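Local coordinates for catalytic domain of the nuclear inclusion protein A (nia) (Tobacco etch virus, PDB 1LVM) that probably cleaves the viral polyprotein at specific sites, acting as a chymotrypsin-like cysteine protease that binds its peptide substrate in an extended form, at residues 177-181 with 182-186; 97-100 with 101-104. The protein carries 1 engineered substitution. All coordinates share one frame; numbering follows the deposited sequence.

How the interactions relate
Interaction 1 closes the hairpin of strands 171-179 and 185-189 in the six-stranded barrel, a dense web of amide and hydroxyl hydrogen bonds whose strand residues are buried and whose turn is largely exposed. Interaction 2 belongs to the loop between strands 91-94 and 116-123, has no hydrogen bond across its segments and rests on the contact of two buried phenylalanine rings, with the partly exposed Pro100 and the exposed Pro101 between them in sequence. They share no element. The two contacts lie on opposite sides of the chain's centre, with their nearest atoms about 22 Å apart, yet both border the bound peptide.

Interaction 1 of 2, residues 177-181 with 182-186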
loop_
_atom_site.group_PDB
_atom_site.type_symbol
_atom_site.label_atom_id
_atom_site.label_comp_id
_atom_site.label_asym_id
_atom_site.label_seq_id
_atom_site.Cartn_x
_atom_site.Cartn_y
_atom_site.Cartn_z
ATOM N N ALA A 177 -8.297 -0.572 4.993
ATOM C CA ALA A 177 -9.308 -1.169 5.892
ATOM C C ALA A 177 -10.735 -1.107 5.380
ATOM O O ALA A 177 -11.005 -0.492 4.371
ATOM C CB ALA A 177 -9.228 -0.382 7.263
ATOM N N SER A 178 -11.632 -1.764 6.108
ATOM C CA SER A 178 -13.035 -1.734 5.775
ATOM C C SER A 178 -13.853 -1.645 7.070
ATOM O O SER A 178 -13.293 -1.863 8.171
ATOM C CB SER A 178 -13.399 -3.001 4.999
ATOM O OG SER A 178 -14.744 -2.916 4.581
ATOM N N ASN A 179 -15.145 -1.292 6.946
ATOM C CA ASN A 179 -16.047 -1.313 8.122
ATOM C C ASN A 179 -16.408 -2.784 8.325
ATOM O O ASN A 179 -16.103 -3.634 7.480
ATOM C CB ASN A 179 -17.308 -0.477 7.945
ATOM C CG ASN A 179 -18.113 -0.823 6.686
ATOM O OD1 ASN A 179 -17.833 -1.780 5.956
ATOM N ND2 ASN A 179 -19.153 -0.039 6.452
ATOM N N PHE A 180 -17.035 -3.108 9.448
ATOM C CA PHE A 180 -17.319 -4.518 9.740
ATOM C C PHE A 180 -18.144 -5.313 8.730
ATOM O O PHE A 180 -17.989 -6.535 8.620
ATOM C CB PHE A 180 -17.898 -4.643 11.162
ATOM C CG PHE A 180 -16.918 -4.218 12.238
ATOM C CD1 PHE A 180 -15.540 -4.404 12.059
ATOM C CD2 PHE A 180 -17.362 -3.642 13.426
ATOM C CE1 PHE A 180 -14.631 -4.020 13.042
ATOM C CE2 PHE A 180 -16.453 -3.260 14.413
ATOM C CZ PHE A 180 -15.087 -3.451 14.216
ATOM N N THR A 181 -18.972 -4.617 7.965
ATOM C CA THR A 181 -19.823 -5.242 6.967
ATOM C C THR A 181 -19.243 -5.238 5.566
ATOM O O THR A 181 -19.898 -5.653 4.610
ATOM C CB THR A 181 -21.179 -4.534 6.934
ATOM O OG1 THR A 181 -20.968 -3.115 6.867
ATOM C CG2 THR A 181 -21.975 -4.862 8.193
ATOM N N ASN A 182 -18.004 -4.793 5.449
ATOM C CA ASN A 182 -17.345 -4.719 4.156
ATOM C C ASN A 182 -18.189 -3.950 3.165
ATOM O O ASN A 182 -18.229 -4.283 1.980
ATOM C CB ASN A 182 -17.041 -6.117 3.608
ATOM C CG ASN A 182 -16.032 -6.849 4.445
ATOM O OD1 ASN A 182 -16.383 -7.561 5.390
ATOM N ND2 ASN A 182 -14.756 -6.650 4.129
ATOM N N THR A 183 -18.887 -2.923 3.644
ATOM C CA THR A 183 -19.691 -2.104 2.740
ATOM C C THR A 183 -19.006 -0.744 2.416
ATOM O O THR A 183 -19.382 -0.056 1.443
ATOM C CB THR A 183 -21.044 -1.830 3.355
ATOM O OG1 THR A 183 -20.843 -1.240 4.643
ATOM C CG2 THR A 183 -21.831 -3.139 3.502
ATOM N N ASN A 184 -18.064 -0.301 3.254
ATOM C CA ASN A 184 -17.340 0.975 2.941
ATOM C C ASN A 184 -15.844 0.663 3.077
ATOM O O ASN A 184 -15.483 0.125 4.088
ATOM C CB ASN A 184 -17.644 2.055 3.948
ATOM C CG ASN A 184 -19.037 2.516 3.845
ATOM O OD1 ASN A 184 -19.558 2.683 2.744
ATOM N ND2 ASN A 184 -19.666 2.721 4.977
ATOM N N ASN A 185 -15.031 1.055 2.101
ATOM C CA ASN A 185 -13.588 0.739 2.137
ATOM C C ASN A 185 -12.797 2.018 2.344
ATOM O O ASN A 185 -13.273 3.116 2.032
ATOM C CB ASN A 185 -13.175 0.014 0.854
ATOM C CG ASN A 185 -13.664 -1.455 0.830
ATOM O OD1 ASN A 185 -13.822 -2.067 -0.233
ATOM N ND2 ASN A 185 -13.901 -2.010 2.000
ATOM N N TYR A 186 -11.603 1.873 2.901
ATOM C CA TYR A 186 -10.782 3.015 3.208
ATOM C C TYR A 186 -9.308 2.777 2.835
ATOM O O TYR A 186 -8.774 1.707 3.093
ATOM C CB TYR A 186 -10.834 3.293 4.722
ATOM C CG TYR A 186 -12.261 3.717 5.220
ATOM C CD1 TYR A 186 -13.244 2.750 5.536
ATOM C CD2 TYR A 186 -12.589 5.047 5.340
ATOM C CE1 TYR A 186 -14.525 3.139 5.959
ATOM C CE2 TYR A 186 -13.895 5.453 5.762
ATOM C CZ TYR A 186 -14.839 4.494 6.068
ATOM O OH TYR A 186 -16.108 4.926 6.495
#
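Asn179 and Thr183 meet at about a right angle at the turn end of a beta hairpin, and their mutual bonds organise the loop. With CG of Asn179 held between its backbone N and carbonyl carbon (chi1 54°), the carboxamide turns inward over the loop. Asn179 OD1 accepts two backbone N-H groups: Thr183 N, at 2.8 Å, lies in the carbonyl plane on a lone pair, whereas Asn184 N, at 3.1 Å, stands above that plane. The other branch, Asn179 ND2, donates to Thr183 OG1 at 2.8 Å. Thr181 approaches that hydroxyl obliquely, its OG1 2.9 Å from Thr183 OG1 in a hydrogen bond. In the backbone, Asn182 N donates to Asn179 O and closes a type I turn.

Where the strands begin to pair, Asn184 O takes two donors. Asn179 N arrives nearly along the C=O axis, while Ser178 OG, 3.2 Å from Asn184 O, sits above the carbonyl plane. Ala177 and Tyr186 then form an antiparallel hydrogen-bonded pair, with Tyr186 N 2.8 Å from Ala177 O.

An acidic side chain of the bound peptide receives hydrogen bonds from Asn179 ND2, Asn184 ND2 and Tyr186 OH. Because Asn179 is tied to the loop through both amide branches, its rotation is fixed and its NH2 group is presented ready-oriented, consistent with selection for that acidic residue.

Interaction 2 of 2, residues 97-100 with 101-104; sequences KDFP and PFPQ
Phe99 and Phe102 bring their rings together within a proline-rich loop that leaves strand 91-94 of the chymotrypsin-type fold on the way to strand 116-123. Along 97-100, Asp98 looks to the substrate: its OD2 accepts a hydrogen bond from the backbone of the bound peptide, which places the start of the loop at the edge of the substrate-binding cleft.

Phe99 is the first residue to reach forward. Its CG lies anti to the backbone N (chi1 175°), which carries the ring in the direction of the later part of the loop. There the partner, Phe102, has CG beside its own backbone N (chi1 -64°). The two rings meet obliquely, with centroids 5.7 Å apart and planes inclined by 53°. Phe72 packs edge-to-face with Phe99, and an apolar side chain of the bound peptide also rests on it.

Pro100 follows, partly exposed, and leads directly into Pro101. Its CB lies 4.2 Å from Pro101 CD, a modest apolar contact between successive rings. Phe99 O comes within 3.2 Å of Pro101 N, but the tertiary amide nitrogen of Pro101 carries no hydrogen, so this approach makes no bond. Backbone hydrogen bonding to Gly46 ties the chain down at Phe102 and Pro103 instead.

The closest meeting of the two aromatic rings is at one corner of each: CE2 of Phe102 lies in the plane of the Phe99 ring, at its edge, 3.4 Å from Phe99 CE2.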
loop_
_atom_site.group_PDB
_atom_site.type_symbol
_atom_site.label_atom_id
_atom_site.label_comp_id
_atom_site.label_asym_id
_atom_site.label_seq_id
_atom_site.Cartn_x
_atom_site.Cartn_y
_atom_site.Cartn_z
ATOM N N LYS A 97 21.131 -4.096 1.272
ATOM C CA LYS A 97 21.761 -4.003 -0.043
ATOM C C LYS A 97 21.699 -5.211 -0.928
ATOM O O LYS A 97 21.774 -5.104 -2.175
ATOM C CB LYS A 97 23.213 -3.594 0.100
ATOM C CG LYS A 97 23.336 -2.158 0.532
ATOM C CD LYS A 97 24.782 -1.780 0.740
ATOM C CE LYS A 97 24.908 -0.287 0.930
ATOM N NZ LYS A 97 26.343 0.087 0.848
ATOM N N ASP A 98 21.589 -6.372 -0.311
ATOM C CA ASP A 98 21.506 -7.586 -1.090
ATOM C C ASP A 98 20.118 -7.865 -1.661
ATOM O O ASP A 98 19.920 -8.842 -2.363
ATOM C CB ASP A 98 22.063 -8.806 -0.311
ATOM C CG ASP A 98 21.354 -9.077 1.019
ATOM O OD1 ASP A 98 20.792 -8.160 1.661
ATOM O OD2 ASP A 98 21.428 -10.245 1.451
ATOM N N PHE A 99 19.154 -6.998 -1.365
ATOM C CA PHE A 99 17.827 -7.141 -1.985
ATOM C C PHE A 99 17.889 -6.226 -3.233
ATOM O O PHE A 99 18.267 -5.065 -3.133
ATOM C CB PHE A 99 16.725 -6.652 -1.032
ATOM C CG PHE A 99 15.371 -6.668 -1.651
ATOM C CD1 PHE A 99 14.631 -7.858 -1.672
ATOM C CD2 PHE A 99 14.814 -5.515 -2.174
ATOM C CE1 PHE A 99 13.327 -7.912 -2.205
ATOM C CE2 PHE A 99 13.497 -5.546 -2.712
ATOM C CZ PHE A 99 12.757 -6.777 -2.717
ATOM N N PRO A 100 17.536 -6.760 -4.426
ATOM C CA PRO A 100 17.570 -5.997 -5.693
ATOM C C PRO A 100 16.666 -4.747 -5.602
ATOM O O PRO A 100 15.464 -4.883 -5.377
ATOM C CB PRO A 100 17.023 -6.989 -6.709
ATOM C CG PRO A 100 17.258 -8.365 -6.075
ATOM C CD PRO A 100 17.033 -8.133 -4.616
ATOM N N PRO A 101 17.222 -3.547 -5.773
ATOM C CA PRO A 101 16.395 -2.357 -5.689
ATOM C C PRO A 101 15.430 -2.221 -6.862
ATOM O O PRO A 101 15.599 -2.853 -7.900
ATOM C CB PRO A 101 17.393 -1.222 -5.673
ATOM C CG PRO A 101 18.544 -1.824 -6.536
ATOM C CD PRO A 101 18.636 -3.203 -5.978
ATOM N N PHE A 102 14.398 -1.411 -6.640
ATOM C CA PHE A 102 13.381 -1.134 -7.681
ATOM C C PHE A 102 13.713 0.134 -8.421
ATOM O O PHE A 102 14.543 0.945 -7.993
ATOM C CB PHE A 102 12.009 -0.940 -6.983
ATOM C CG PHE A 102 11.538 -2.161 -6.306
ATOM C CD1 PHE A 102 10.854 -3.138 -7.021
ATOM C CD2 PHE A 102 11.745 -2.334 -4.932
ATOM C CE1 PHE A 102 10.370 -4.289 -6.383
ATOM C CE2 PHE A 102 11.252 -3.485 -4.281
ATOM C CZ PHE A 102 10.564 -4.460 -5.025
ATOM N N PRO A 103 13.015 0.389 -9.546
ATOM C CA PRO A 103 13.355 1.641 -10.218
ATOM C C PRO A 103 12.720 2.769 -9.366
ATOM O O PRO A 103 12.120 2.505 -8.282
ATOM C CB PRO A 103 12.635 1.515 -11.580
ATOM C CG PRO A 103 12.262 0.133 -11.702
ATOM C CD PRO A 103 12.161 -0.489 -10.358
ATOM N N GLN A 104 12.903 3.997 -9.822
ATOM C CA GLN A 104 12.352 5.171 -9.127
ATOM C C GLN A 104 11.548 6.101 -10.048
ATOM O O GLN A 104 11.697 7.335 -9.983
ATOM C CB GLN A 104 13.490 5.935 -8.437
ATOM C CG GLN A 104 14.065 5.169 -7.265
ATOM C CD GLN A 104 15.253 5.835 -6.648
ATOM O OE1 GLN A 104 16.332 5.268 -6.593
ATOM N NE2 GLN A 104 15.063 7.035 -6.177
#